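Local coordinates for protein putative mandelate racemase (Salmonella typhimurium, PDB 2O56) that binds magnesium and is of unestablished function but, as an enolase-superfamily member, may act as a hydro-lyase (dehydratase), at residues M312-D317 against A340-V345; I322-C325 against I329-A332. All coordinates share one frame; numbering follows the deposited sequence.

Contact 1 (M312-D317 against A340-V345); sequences MAHVYD and AIPNFV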
# COMPACT_ATOMS: atom_id res chain seq x y z
N MET A 312 -17.86 16.94 -2.88
CA MET A 312 -16.70 16.04 -2.80
C MET A 312 -17.14 14.59 -2.60
O MET A 312 -16.60 13.66 -3.20
CB MET A 312 -15.83 16.45 -1.62
CG MET A 312 -14.49 15.74 -1.61
SD MET A 312 -13.35 16.47 -0.43
CE MET A 312 -14.22 16.16 1.12
N ALA A 313 -18.12 14.39 -1.75
CA ALA A 313 -18.60 13.02 -1.49
C ALA A 313 -19.21 12.33 -2.72
O ALA A 313 -19.20 11.10 -2.82
CB ALA A 313 -19.55 13.04 -0.36
N HIS A 314 -19.76 13.12 -3.65
CA HIS A 314 -20.38 12.63 -4.88
C HIS A 314 -19.38 11.89 -5.77
O HIS A 314 -19.73 10.90 -6.41
CB HIS A 314 -21.08 13.79 -5.61
CG HIS A 314 -22.01 13.38 -6.72
ND1 HIS A 314 -22.98 12.40 -6.57
CD2 HIS A 314 -22.16 13.85 -7.98
CE1 HIS A 314 -23.66 12.28 -7.70
NE2 HIS A 314 -23.19 13.15 -8.57
N VAL A 315 -18.12 12.34 -5.77
CA VAL A 315 -17.03 11.63 -6.46
C VAL A 315 -16.86 10.16 -6.02
O VAL A 315 -16.36 9.32 -6.79
CB VAL A 315 -15.71 12.40 -6.28
CG1 VAL A 315 -14.56 11.79 -7.11
CG2 VAL A 315 -15.95 13.86 -6.64
N TYR A 316 -17.26 9.87 -4.79
CA TYR A 316 -17.03 8.56 -4.17
C TYR A 316 -18.37 7.89 -3.98
O TYR A 316 -18.50 6.96 -3.19
CB TYR A 316 -16.34 8.72 -2.81
CG TYR A 316 -14.98 9.40 -2.91
CD1 TYR A 316 -13.83 8.65 -3.08
CD2 TYR A 316 -14.86 10.78 -2.86
CE1 TYR A 316 -12.59 9.27 -3.20
CE2 TYR A 316 -13.62 11.42 -2.97
CZ TYR A 316 -12.49 10.65 -3.13
OH TYR A 316 -11.26 11.24 -3.23
N ASP A 317 -19.37 8.38 -4.71
CA ASP A 317 -20.70 7.77 -4.73
C ASP A 317 -21.35 7.74 -3.35
O ASP A 317 -22.01 6.75 -3.01
CB ASP A 317 -20.63 6.34 -5.28
CG ASP A 317 -20.64 6.29 -6.80
OD1 ASP A 317 -20.29 7.30 -7.44
OD2 ASP A 317 -20.98 5.22 -7.35
N ALA A 340 -31.25 21.10 -3.29
CA ALA A 340 -30.32 21.45 -4.35
C ALA A 340 -29.36 20.32 -4.76
O ALA A 340 -29.04 20.16 -5.95
CB ALA A 340 -29.50 22.67 -3.93
N ILE A 341 -28.85 19.58 -3.79
CA ILE A 341 -27.78 18.60 -4.09
C ILE A 341 -28.32 17.40 -4.89
O ILE A 341 -29.45 16.94 -4.66
CB ILE A 341 -27.05 18.12 -2.80
CG1 ILE A 341 -28.04 17.45 -1.84
CG2 ILE A 341 -26.34 19.28 -2.09
CD1 ILE A 341 -27.36 16.65 -0.72
N PRO A 342 -27.51 16.90 -5.85
CA PRO A 342 -27.89 15.68 -6.59
C PRO A 342 -27.92 14.42 -5.75
O PRO A 342 -28.71 13.52 -6.05
CB PRO A 342 -26.83 15.58 -7.71
CG PRO A 342 -25.75 16.50 -7.34
CD PRO A 342 -26.24 17.48 -6.32
N ASN A 343 -27.08 14.35 -4.71
CA ASN A 343 -26.86 13.09 -4.02
C ASN A 343 -27.56 12.97 -2.66
O ASN A 343 -26.99 12.50 -1.68
CB ASN A 343 -25.37 12.74 -3.94
CG ASN A 343 -24.54 13.85 -3.35
OD1 ASN A 343 -24.79 15.05 -3.56
ND2 ASN A 343 -23.50 13.47 -2.62
N PHE A 344 -28.82 13.38 -2.62
CA PHE A 344 -29.63 13.31 -1.41
C PHE A 344 -30.22 11.90 -1.30
O PHE A 344 -30.63 11.35 -2.32
CB PHE A 344 -30.75 14.34 -1.51
CG PHE A 344 -31.84 14.18 -0.50
CD1 PHE A 344 -31.63 14.52 0.83
CD2 PHE A 344 -33.08 13.68 -0.87
CE1 PHE A 344 -32.63 14.38 1.76
CE2 PHE A 344 -34.09 13.54 0.06
CZ PHE A 344 -33.87 13.89 1.37
N VAL A 345 -30.31 11.36 -0.10
CA VAL A 345 -31.09 10.18 0.19
C VAL A 345 -32.38 10.35 0.98
O VAL A 345 -33.39 9.99 0.52
CB VAL A 345 -30.28 8.96 0.70
CG1 VAL A 345 -29.44 9.28 1.86
CG2 VAL A 345 -31.20 7.73 1.00
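Over one face of the H314 imidazole lies P342, whose CG comes 4.4 Å from H314 NE2, while N343 meets the same ring obliquely, its CB 3.6 Å from H314 ND1. The amide plane of N343 is turned 49° from the ring, so the two flat groups slant past one another instead of stacking. This is van der Waals packing in the C-terminal barrel domain of the mandelate racemase family: H314 lies where helix 302-314 ends, and P342 and N343 belong to the loop that leads from helix 328-340 into strand 347-350.

H314 is swung across by a first torsion that sets CG anti to the backbone N (chi1 -167°), beside its carbonyl carbon. The ring does not hydrogen-bond to the loop; NE2 makes a weak hydrogen bond to E79 of a second subunit. N343 instead turns its amide to the end of the helix: ND2 passes 3.9 Å from H314 CB and donates hydrogen bonds to the carbonyl oxygens of C310 and K318. One side chain thereby grips both the helix and the residue at which the chain heads into strand 319-320.

The helix closes in a Schellman motif, with D317 at positive phi (60°) as its C-prime residue and K318 N bonded to A313 O. Inside the turn that runs from H314 to D317, the D317 N to H314 O hydrogen bond measures 3.1 Å.

Contact 2 (I322-C325 against I329-A332); sequences IHVC and ISTA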
# COMPACT_ATOMS: atom_id res chain seq x y z
N ILE A 322 -28.66 14.91 5.71
CA ILE A 322 -28.28 15.95 6.66
C ILE A 322 -28.69 15.52 8.07
O ILE A 322 -29.81 15.05 8.28
CB ILE A 322 -28.88 17.34 6.29
CG1 ILE A 322 -28.42 17.77 4.89
CG2 ILE A 322 -28.42 18.45 7.27
CD1 ILE A 322 -26.91 17.91 4.74
N HIS A 323 -27.77 15.63 9.01
CA HIS A 323 -28.12 15.44 10.41
C HIS A 323 -28.89 16.65 10.91
O HIS A 323 -28.41 17.78 10.81
CB HIS A 323 -26.88 15.22 11.29
CG HIS A 323 -27.20 15.16 12.75
ND1 HIS A 323 -27.13 16.27 13.57
CD2 HIS A 323 -27.66 14.15 13.52
CE1 HIS A 323 -27.51 15.94 14.79
NE2 HIS A 323 -27.83 14.66 14.79
N VAL A 324 -30.09 16.42 11.45
CA VAL A 324 -30.89 17.52 11.98
C VAL A 324 -31.33 17.19 13.41
O VAL A 324 -32.15 16.29 13.61
CB VAL A 324 -32.14 17.82 11.11
CG1 VAL A 324 -32.92 19.01 11.68
CG2 VAL A 324 -31.75 18.13 9.68
N CYS A 325 -30.81 17.94 14.37
CA CYS A 325 -31.33 17.91 15.75
C CYS A 325 -31.18 19.28 16.41
O CYS A 325 -30.35 19.48 17.30
CB CYS A 325 -30.62 16.83 16.57
SG CYS A 325 -31.48 16.39 18.13
N ILE A 329 -34.72 26.50 12.54
CA ILE A 329 -33.72 27.06 11.65
C ILE A 329 -32.86 25.97 11.03
O ILE A 329 -32.60 25.97 9.82
CB ILE A 329 -32.84 28.15 12.34
CG1 ILE A 329 -33.69 29.43 12.53
CG2 ILE A 329 -31.62 28.48 11.51
CD1 ILE A 329 -33.01 30.53 13.40
N SER A 330 -32.43 25.03 11.87
CA SER A 330 -31.77 23.81 11.42
C SER A 330 -32.59 23.06 10.36
O SER A 330 -32.07 22.66 9.31
CB SER A 330 -31.47 22.90 12.61
OG SER A 330 -30.41 22.01 12.30
N THR A 331 -33.87 22.87 10.62
CA THR A 331 -34.72 22.18 9.66
C THR A 331 -34.76 22.90 8.31
O THR A 331 -34.54 22.27 7.26
CB THR A 331 -36.12 21.95 10.22
OG1 THR A 331 -36.02 20.96 11.25
CG2 THR A 331 -37.08 21.45 9.12
N ALA A 332 -34.99 24.21 8.35
CA ALA A 332 -35.00 25.05 7.16
C ALA A 332 -33.77 24.87 6.29
O ALA A 332 -33.89 24.59 5.09
CB ALA A 332 -35.17 26.53 7.55
O HOH W 1 -28.43 20.52 9.89
O HOH W 2 -29.10 20.43 13.78
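V324 reaches the helix with a single methyl group: its CG1 sits 3.7 Å from T331 OG1 and 4.0 Å from S330 OG. The V324 and T331 side chains cross at about a right angle, and it is the threonine hydroxyl, not its methyl, that the valine branch meets. A first torsion of -178° extends CG1 anti to the backbone N of V324 and carries it to the two neighbouring hydroxyls. No direct hydrogen bond joins the segments; the direct touch is methyl against oxygen, and the polar link is made by water.

Two waters bridge S330 to the loop backbone. One accepts from C325 N at 3.1 Å and lies 2.5 Å from S330 OG, short enough that its exact length is doubtful. The other donates to H323 O at 2.9 Å, with a weak, long bond of 3.5 Å to S330 OG. Through these waters the serine hydroxyl is tied to backbone groups before and after V324; a first torsion of -157° sets OG roughly anti to the backbone N of S330, where both waters come to it.

Further out, S330 N donates to E43 of strand 39-44, which ties this first turn of the helix to the N-terminal domain. On the loop, H323 ND1 hydrogen-bonds to D296, and V324 N bonds weakly to E348. The V324 side chain also packs on H347 and A334.

The bound magnesium ion is about 10 Å from the V324 side chain, which is about 9 Å from that of E273, one of the three glutamates that bind the ion. A loop after a barrel strand, running into the next helix near the metal centre, is characteristic of the active-site end of the modified TIM barrel of the enolase superfamily.

From the N-terminal side, the chain finishes helix 302-314, turns through strand 319-320 and enters the loop 322-325. Contact 2 closes a short loop there, since three residues later helix 328-340 begins and 329-332 comes back against 322-325. The helix then runs its length, and the segment after it, 340-345, returns to 312-317, where contact 1 closes a loop of 22 intervening residues. Contact 2 is nested inside contact 1. Their centres are 18 Å apart and their nearest atoms about 6 Å, without touching. Contact 1 ties the end of helix 302-314 to the loop between helix 328-340 and strand 347-350, where neighbouring subunits pack, whereas contact 2 holds strand exit and helix start near the metal.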